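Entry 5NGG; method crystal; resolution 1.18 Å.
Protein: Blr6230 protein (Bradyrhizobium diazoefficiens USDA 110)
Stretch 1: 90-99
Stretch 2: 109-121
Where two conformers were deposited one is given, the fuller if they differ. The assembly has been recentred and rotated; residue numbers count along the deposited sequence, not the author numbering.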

ATOM      1  N   LYS A  90      -5.127  14.084 -15.575  1.00 16.69           N
ATOM      2  CA  LYS A  90      -6.044  13.290 -16.379  1.00 15.79           C
ATOM      3  C   LYS A  90      -5.861  11.834 -16.030  1.00 15.31           C
ATOM      4  O   LYS A  90      -4.742  11.325 -16.125  1.00 15.72           O
ATOM      5  CB  LYS A  90      -5.809  13.504 -17.879  1.00 19.46           C
ATOM      6  CG  LYS A  90      -6.109  14.917 -18.314  1.00 23.01           C
ATOM      7  CD  LYS A  90      -6.025  15.071 -19.828  0.60 21.82           C
ATOM      8  CE  LYS A  90      -4.605  14.904 -20.351  0.60 22.13           C
ATOM      9  N   VAL A  91      -6.964  11.156 -15.703  1.00 15.22           N
ATOM     10  CA  VAL A  91      -6.919   9.695 -15.511  1.00 14.41           C
ATOM     11  C   VAL A  91      -6.299   9.027 -16.731  1.00 12.83           C
ATOM     12  O   VAL A  91      -5.498   8.108 -16.581  1.00 13.35           O
ATOM     13  CB  VAL A  91      -8.302   9.089 -15.183  1.00 15.64           C
ATOM     14  CG1 VAL A  91      -8.323   7.551 -15.222  1.00 16.87           C
ATOM     15  CG2 VAL A  91      -8.745   9.545 -13.805  1.00 19.01           C
ATOM     16  N   ALA A  92      -6.614   9.527 -17.929  1.00 13.60           N
ATOM     17  CA  ALA A  92      -6.068   8.950 -19.149  1.00 14.57           C
ATOM     18  C   ALA A  92      -4.533   8.969 -19.250  1.00 14.21           C
ATOM     19  O   ALA A  92      -3.954   8.254 -20.078  1.00 16.60           O
ATOM     20  CB  ALA A  92      -6.682   9.653 -20.355  1.00 16.52           C
ATOM     21  N   ASP A  93      -3.870   9.819 -18.470  1.00 13.87           N
ATOM     22  CA  ASP A  93      -2.409   9.873 -18.493  1.00 14.92           C
ATOM     23  C   ASP A  93      -1.721   8.842 -17.616  1.00 13.67           C
ATOM     24  O   ASP A  93      -0.499   8.791 -17.592  1.00 14.31           O
ATOM     25  CB  ASP A  93      -1.920  11.269 -18.120  1.00 17.21           C
ATOM     26  CG  ASP A  93      -2.234  12.301 -19.180  1.00 21.27           C
ATOM     27  OD1 ASP A  93      -2.459  11.950 -20.359  1.00 25.54           O
ATOM     28  OD2 ASP A  93      -2.256  13.482 -18.807  1.00 26.21           O
ATOM     29  N   ILE A  94      -2.486   8.021 -16.905  1.00 13.36           N
ATOM     30  CA  ILE A  94      -1.914   6.924 -16.145  1.00 11.87           C
ATOM     31  C   ILE A  94      -1.383   5.858 -17.113  1.00 12.21           C
ATOM     32  O   ILE A  94      -2.140   5.308 -17.910  1.00 14.20           O
ATOM     33  CB  ILE A  94      -2.943   6.304 -15.192  1.00 11.11           C
ATOM     34  CG1 ILE A  94      -3.347   7.314 -14.124  1.00 11.03           C
ATOM     35  CG2 ILE A  94      -2.381   5.043 -14.544  1.00 11.25           C
ATOM     36  CD1 ILE A  94      -4.608   6.945 -13.365  1.00 11.59           C
ATOM     37  N   LYS A  95      -0.089   5.577 -17.010  1.00 11.63           N
ATOM     38  CA  LYS A  95       0.612   4.573 -17.850  1.00 13.86           C
ATOM     39  C   LYS A  95       0.972   3.291 -17.117  1.00 12.96           C
ATOM     40  O   LYS A  95       1.103   2.228 -17.716  1.00 14.14           O
ATOM     41  CB  LYS A  95       1.904   5.178 -18.431  1.00 15.79           C
ATOM     42  CG  LYS A  95       1.692   6.485 -19.135  1.00 19.25           C
ATOM     43  CD  LYS A  95       0.825   6.343 -20.368  1.00 23.80           C
ATOM     44  N   LEU A  96       1.297   3.424 -15.822  0.70 10.38           N
ATOM     45  CA  LEU A  96       1.598   2.291 -14.951  0.70 10.76           C
ATOM     46  C   LEU A  96       0.761   2.381 -13.700  0.70  9.86           C
ATOM     47  O   LEU A  96       0.492   3.481 -13.178  0.70  9.24           O
ATOM     48  CB  LEU A  96       3.062   2.235 -14.507  0.70 11.10           C
ATOM     49  CG  LEU A  96       4.122   2.076 -15.589  0.70 11.74           C
ATOM     50  CD1 LEU A  96       5.510   2.193 -14.979  0.70 11.82           C
ATOM     51  CD2 LEU A  96       3.963   0.754 -16.318  0.70 11.67           C
ATOM     52  N   ILE A  97       0.371   1.200 -13.243  1.00 10.05           N
ATOM     53  CA  ILE A  97      -0.283   1.014 -11.950  1.00  9.16           C
ATOM     54  C   ILE A  97       0.620   0.070 -11.155  1.00  8.47           C
ATOM     55  O   ILE A  97       0.948  -1.029 -11.627  1.00  9.49           O
ATOM     56  CB  ILE A  97      -1.670   0.389 -12.093  1.00 10.55           C
ATOM     57  CG1 ILE A  97      -2.560   1.233 -13.013  1.00 12.40           C
ATOM     58  CG2 ILE A  97      -2.304   0.226 -10.724  1.00 11.35           C
ATOM     59  CD1 ILE A  97      -3.841   0.544 -13.451  1.00 15.16           C
ATOM     60  N   LEU A  98       1.027   0.509  -9.962  1.00  7.28           N
ATOM     61  CA  LEU A  98       1.812  -0.326  -9.055  1.00  7.44           C
ATOM     62  C   LEU A  98       0.945  -0.693  -7.860  1.00  7.10           C
ATOM     63  O   LEU A  98       0.096   0.086  -7.429  1.00  7.89           O
ATOM     64  CB  LEU A  98       3.059   0.424  -8.565  1.00  7.81           C
ATOM     65  CG  LEU A  98       4.302   0.313  -9.461  1.00 11.28           C
ATOM     66  CD1 LEU A  98       4.076   0.496 -10.927  1.00 13.22           C
ATOM     67  CD2 LEU A  98       5.398   1.209  -8.932  1.00 12.20           C
ATOM     68  N   ASN A  99       1.186  -1.890  -7.342  1.00  7.70           N
ATOM     69  CA  ASN A  99       0.490  -2.367  -6.150  1.00  7.95           C
ATOM     70  C   ASN A  99       1.480  -2.590  -5.023  1.00  7.61           C
ATOM     71  O   ASN A  99       2.563  -3.149  -5.242  1.00  8.31           O
ATOM     72  CB  ASN A  99      -0.225  -3.677  -6.491  1.00  8.34           C
ATOM     73  CG  ASN A  99      -1.181  -4.230  -5.394  1.00  8.40           C
ATOM     74  OD1 ASN A  99      -1.307  -5.453  -5.290  1.00 10.55           O
ATOM     75  ND2 ASN A  99      -1.895  -3.390  -4.661  1.00  8.16           N
ATOM     76  N   GLY A 109      -9.978  -0.837  -7.598  1.00  8.20           N
ATOM     77  CA  GLY A 109     -10.113  -0.082  -8.840  1.00  8.71           C
ATOM     78  C   GLY A 109      -9.185  -0.496  -9.965  1.00  8.17           C
ATOM     79  O   GLY A 109      -9.209   0.143 -11.032  1.00  9.48           O
ATOM     80  N   PHE A 110      -8.364  -1.537  -9.750  1.00  7.76           N
ATOM     81  CA  PHE A 110      -7.374  -1.879 -10.769  1.00  8.35           C
ATOM     82  C   PHE A 110      -7.984  -2.297 -12.113  1.00  8.85           C
ATOM     83  O   PHE A 110      -7.549  -1.814 -13.164  1.00  9.89           O
ATOM     84  CB  PHE A 110      -6.444  -3.003 -10.297  1.00  8.38           C
ATOM     85  CG  PHE A 110      -5.409  -2.600  -9.259  1.00  7.92           C
ATOM     86  CD1 PHE A 110      -5.113  -1.293  -8.939  1.00  9.07           C
ATOM     87  CD2 PHE A 110      -4.672  -3.593  -8.632  1.00  8.34           C
ATOM     88  CE1 PHE A 110      -4.125  -0.990  -8.005  1.00  9.81           C
ATOM     89  CE2 PHE A 110      -3.685  -3.287  -7.719  1.00  8.21           C
ATOM     90  CZ  PHE A 110      -3.403  -1.986  -7.413  1.00  8.31           C
ATOM     91  N   ALA A 111      -8.939  -3.229 -12.098  1.00  8.82           N
ATOM     92  CA  ALA A 111      -9.498  -3.693 -13.362  1.00  9.64           C
ATOM     93  C   ALA A 111     -10.120  -2.540 -14.148  1.00 10.27           C
ATOM     94  O   ALA A 111      -9.947  -2.418 -15.387  1.00 11.62           O
ATOM     95  CB  ALA A 111     -10.507  -4.797 -13.114  1.00 10.15           C
ATOM     96  N   GLU A 112     -10.835  -1.672 -13.432  1.00 10.11           N
ATOM     97  CA  GLU A 112     -11.512  -0.547 -14.062  1.00 11.58           C
ATOM     98  C   GLU A 112     -10.521   0.439 -14.657  1.00 10.88           C
ATOM     99  O   GLU A 112     -10.651   0.861 -15.822  1.00 12.50           O
ATOM    100  CB  GLU A 112     -12.408   0.157 -13.060  1.00 11.78           C
ATOM    101  CG  GLU A 112     -13.093   1.390 -13.607  1.00 13.81           C
ATOM    102  CD  GLU A 112     -14.174   1.935 -12.720  1.00 15.61           C
ATOM    103  OE1 GLU A 112     -14.770   1.169 -11.930  1.00 18.41           O
ATOM    104  OE2 GLU A 112     -14.483   3.136 -12.848  1.00 19.81           O
ATOM    105  N   ILE A 113      -9.542   0.840 -13.857  1.00 10.11           N
ATOM    106  CA  ILE A 113      -8.594   1.838 -14.334  0.70 12.03           C
ATOM    107  C   ILE A 113      -7.720   1.261 -15.457  1.00 10.61           C
ATOM    108  O   ILE A 113      -7.429   1.962 -16.425  1.00 11.69           O
ATOM    109  CB  ILE A 113      -7.802   2.487 -13.176  0.70 12.34           C
ATOM    110  CG1 ILE A 113      -8.762   3.382 -12.373  0.70 12.74           C
ATOM    111  CG2 ILE A 113      -6.630   3.320 -13.697  0.70 12.55           C
ATOM    112  CD1 ILE A 113      -8.256   3.847 -11.027  0.70 13.11           C
ATOM    113  N   LYS A 114      -7.289   0.001 -15.342  1.00 11.18           N
ATOM    114  CA  LYS A 114      -6.495  -0.608 -16.393  0.60 16.58           C
ATOM    115  C   LYS A 114      -7.250  -0.628 -17.730  1.00 13.51           C
ATOM    116  O   LYS A 114      -6.679  -0.326 -18.782  1.00 16.07           O
ATOM    117  CB  LYS A 114      -6.076  -2.011 -15.969  0.60 17.32           C
ATOM    118  CG  LYS A 114      -5.227  -2.725 -16.990  0.60 17.83           C
ATOM    119  CD  LYS A 114      -4.554  -3.936 -16.388  0.60 18.22           C
ATOM    120  CE  LYS A 114      -3.655  -4.564 -17.422  0.60 18.97           C
ATOM    121  NZ  LYS A 114      -3.273  -5.946 -17.047  0.60 18.77           N
ATOM    122  N   LYS A 115      -8.524  -0.997 -17.681  1.00 13.71           N
ATOM    123  CA  LYS A 115      -9.318  -1.034 -18.908  0.50 17.05           C
ATOM    124  C   LYS A 115      -9.511   0.360 -19.510  1.00 15.48           C
ATOM    125  O   LYS A 115      -9.401   0.537 -20.732  1.00 19.45           O
ATOM    126  CB  LYS A 115     -10.667  -1.695 -18.655  0.50 18.33           C
ATOM    127  CG  LYS A 115     -11.440  -1.931 -19.940  0.50 19.33           C
ATOM    128  CD  LYS A 115     -12.544  -2.957 -19.769  0.50 20.55           C
ATOM    129  CE  LYS A 115     -13.364  -3.062 -21.043  0.50 20.84           C
ATOM    130  N   GLU A 116      -9.785   1.340 -18.648  1.00 15.11           N
ATOM    131  CA  GLU A 116     -10.069   2.713 -19.100  1.00 16.17           C
ATOM    132  C   GLU A 116      -8.845   3.353 -19.744  1.00 15.84           C
ATOM    133  O   GLU A 116      -8.973   4.119 -20.699  1.00 17.94           O
ATOM    134  CB  GLU A 116     -10.555   3.576 -17.926  1.00 18.03           C
ATOM    135  CG  GLU A 116     -10.848   5.037 -18.236  1.00 20.23           C
ATOM    136  CD  GLU A 116     -11.408   5.788 -17.044  1.00 23.09           C
ATOM    137  OE1 GLU A 116     -12.044   5.159 -16.166  1.00 27.58           O
ATOM    138  OE2 GLU A 116     -11.216   7.020 -16.989  1.00 27.87           O
ATOM    139  N   THR A 117      -7.664   3.053 -19.204  1.00 15.47           N
ATOM    140  CA  THR A 117      -6.438   3.767 -19.568  1.00 15.29           C
ATOM    141  C   THR A 117      -5.469   3.015 -20.470  1.00 14.86           C
ATOM    142  O   THR A 117      -4.625   3.641 -21.103  1.00 16.16           O
ATOM    143  CB  THR A 117      -5.631   4.162 -18.314  1.00 14.98           C
ATOM    144  OG1 THR A 117      -5.176   2.987 -17.623  1.00 13.35           O
ATOM    145  CG2 THR A 117      -6.449   5.053 -17.395  1.00 15.00           C
ATOM    146  N   GLY A 118      -5.550   1.690 -20.485  1.00 14.04           N
ATOM    147  CA  GLY A 118      -4.543   0.856 -21.115  1.00 16.15           C
ATOM    148  C   GLY A 118      -3.236   0.737 -20.359  1.00 14.72           C
ATOM    149  O   GLY A 118      -2.238   0.290 -20.929  1.00 17.34           O
ATOM    150  N   ALA A 119      -3.216   1.129 -19.086  1.00 13.29           N
ATOM    151  CA  ALA A 119      -2.003   1.063 -18.280  1.00 13.53           C
ATOM    152  C   ALA A 119      -1.587  -0.379 -18.009  1.00 13.77           C
ATOM    153  O   ALA A 119      -2.385  -1.300 -18.117  1.00 17.06           O
ATOM    154  CB  ALA A 119      -2.235   1.776 -16.970  1.00 14.10           C
ATOM    155  N   GLN A 120      -0.316  -0.557 -17.689  1.00 13.78           N
ATOM    156  CA  GLN A 120       0.217  -1.850 -17.257  0.50 17.06           C
ATOM    157  C   GLN A 120       0.249  -1.926 -15.736  1.00 11.64           C
ATOM    158  O   GLN A 120       0.552  -0.952 -15.090  1.00 13.49           O
ATOM    159  CB  GLN A 120       1.619  -2.055 -17.816  0.50 17.83           C
ATOM    160  CG  GLN A 120       1.651  -2.237 -19.325  0.50 18.93           C
ATOM    161  CD  GLN A 120       3.066  -2.294 -19.856  0.50 20.21           C
ATOM    162  OE1 GLN A 120       3.803  -1.309 -19.797  0.50 21.43           O
ATOM    163  NE2 GLN A 120       3.456  -3.449 -20.379  0.50114.84           N
ATOM    164  N   LEU A 121      -0.078  -3.097 -15.199  1.00 11.37           N
ATOM    165  CA  LEU A 121      -0.078  -3.361 -13.766  1.00  9.84           C
ATOM    166  C   LEU A 121       1.194  -4.124 -13.391  1.00  9.39           C
ATOM    167  O   LEU A 121       1.520  -5.165 -13.994  1.00 10.82           O
ATOM    168  CB  LEU A 121      -1.310  -4.172 -13.352  1.00 11.25           C
ATOM    169  CG  LEU A 121      -1.359  -4.662 -11.887  1.00 11.92           C
ATOM    170  CD1 LEU A 121      -1.374  -3.516 -10.877  1.00 12.90           C
ATOM    171  CD2 LEU A 121      -2.555  -5.594 -11.642  1.00 12.45           C
TER
HETATM  172  O   HOH W   1      -5.196   6.373 -21.667  1.00 23.87           O
HETATM  173  O   HOH W   2      -1.976   4.240 -20.493  1.00 20.90           O

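The carbonyl oxygen of Thr 117, at the end of helix 110-117, is tied to the other stretch through two waters rather than directly. Water 1 donates to Thr 117 O and Ala 92 O, and water 2 to Thr 117 O and Ile 94 O; all four distances from water oxygen to carbonyl oxygen are 2.8 Å. Thr 117 also supports the turn that follows. Its OG1 donates to Ile 113 O (2.7 Å) and accepts from Ala 119 N (3.1 Å), while its CG2 lies 3.3 Å from Val 91 O and 3.8 Å from Val 91 CG1. The hydroxyl thus serves its own stretch and the methyl packs across. Gly 118 leaves the helix with positive phi, a conformation that favours glycine.

Beyond this turn the chain runs as a strand parallel to the first. Gln 120 N donates to Lys 95 O (3.1 Å) and Gln 120 O accepts from Ile 97 N (2.8 Å), so one residue's backbone bridges two positions of the neighbouring strand. A CA-H...O contact from Leu 121 CA to Ile 97 O (3.3 Å) extends the pairing.

Side chains alternate across the sheet. Leu 96 and Gln 120 share one face, with Leu 96 CD2 4.0 Å from Gln 120 CB; the buried leucine meets the aliphatic base of an exposed glutamine. Ile 97 and Leu 121 occupy the other face, where the helix packs. Ile 97, with the largest area covered by the other stretch, lies at the centre: its CG2 approaches Phe 110 CE1 (3.5 Å) and Leu 121 CD1 (3.9 Å), its CD1 meets Ile 113 CG2 (3.9 Å), and its CG1 meets Ala 119 CB (4.0 Å). The branched isoleucine thereby reaches both helix and strand. At the edge of the Phe 110 ring, Asn 99 ND2 lies 3.4 Å from Phe 110 CZ.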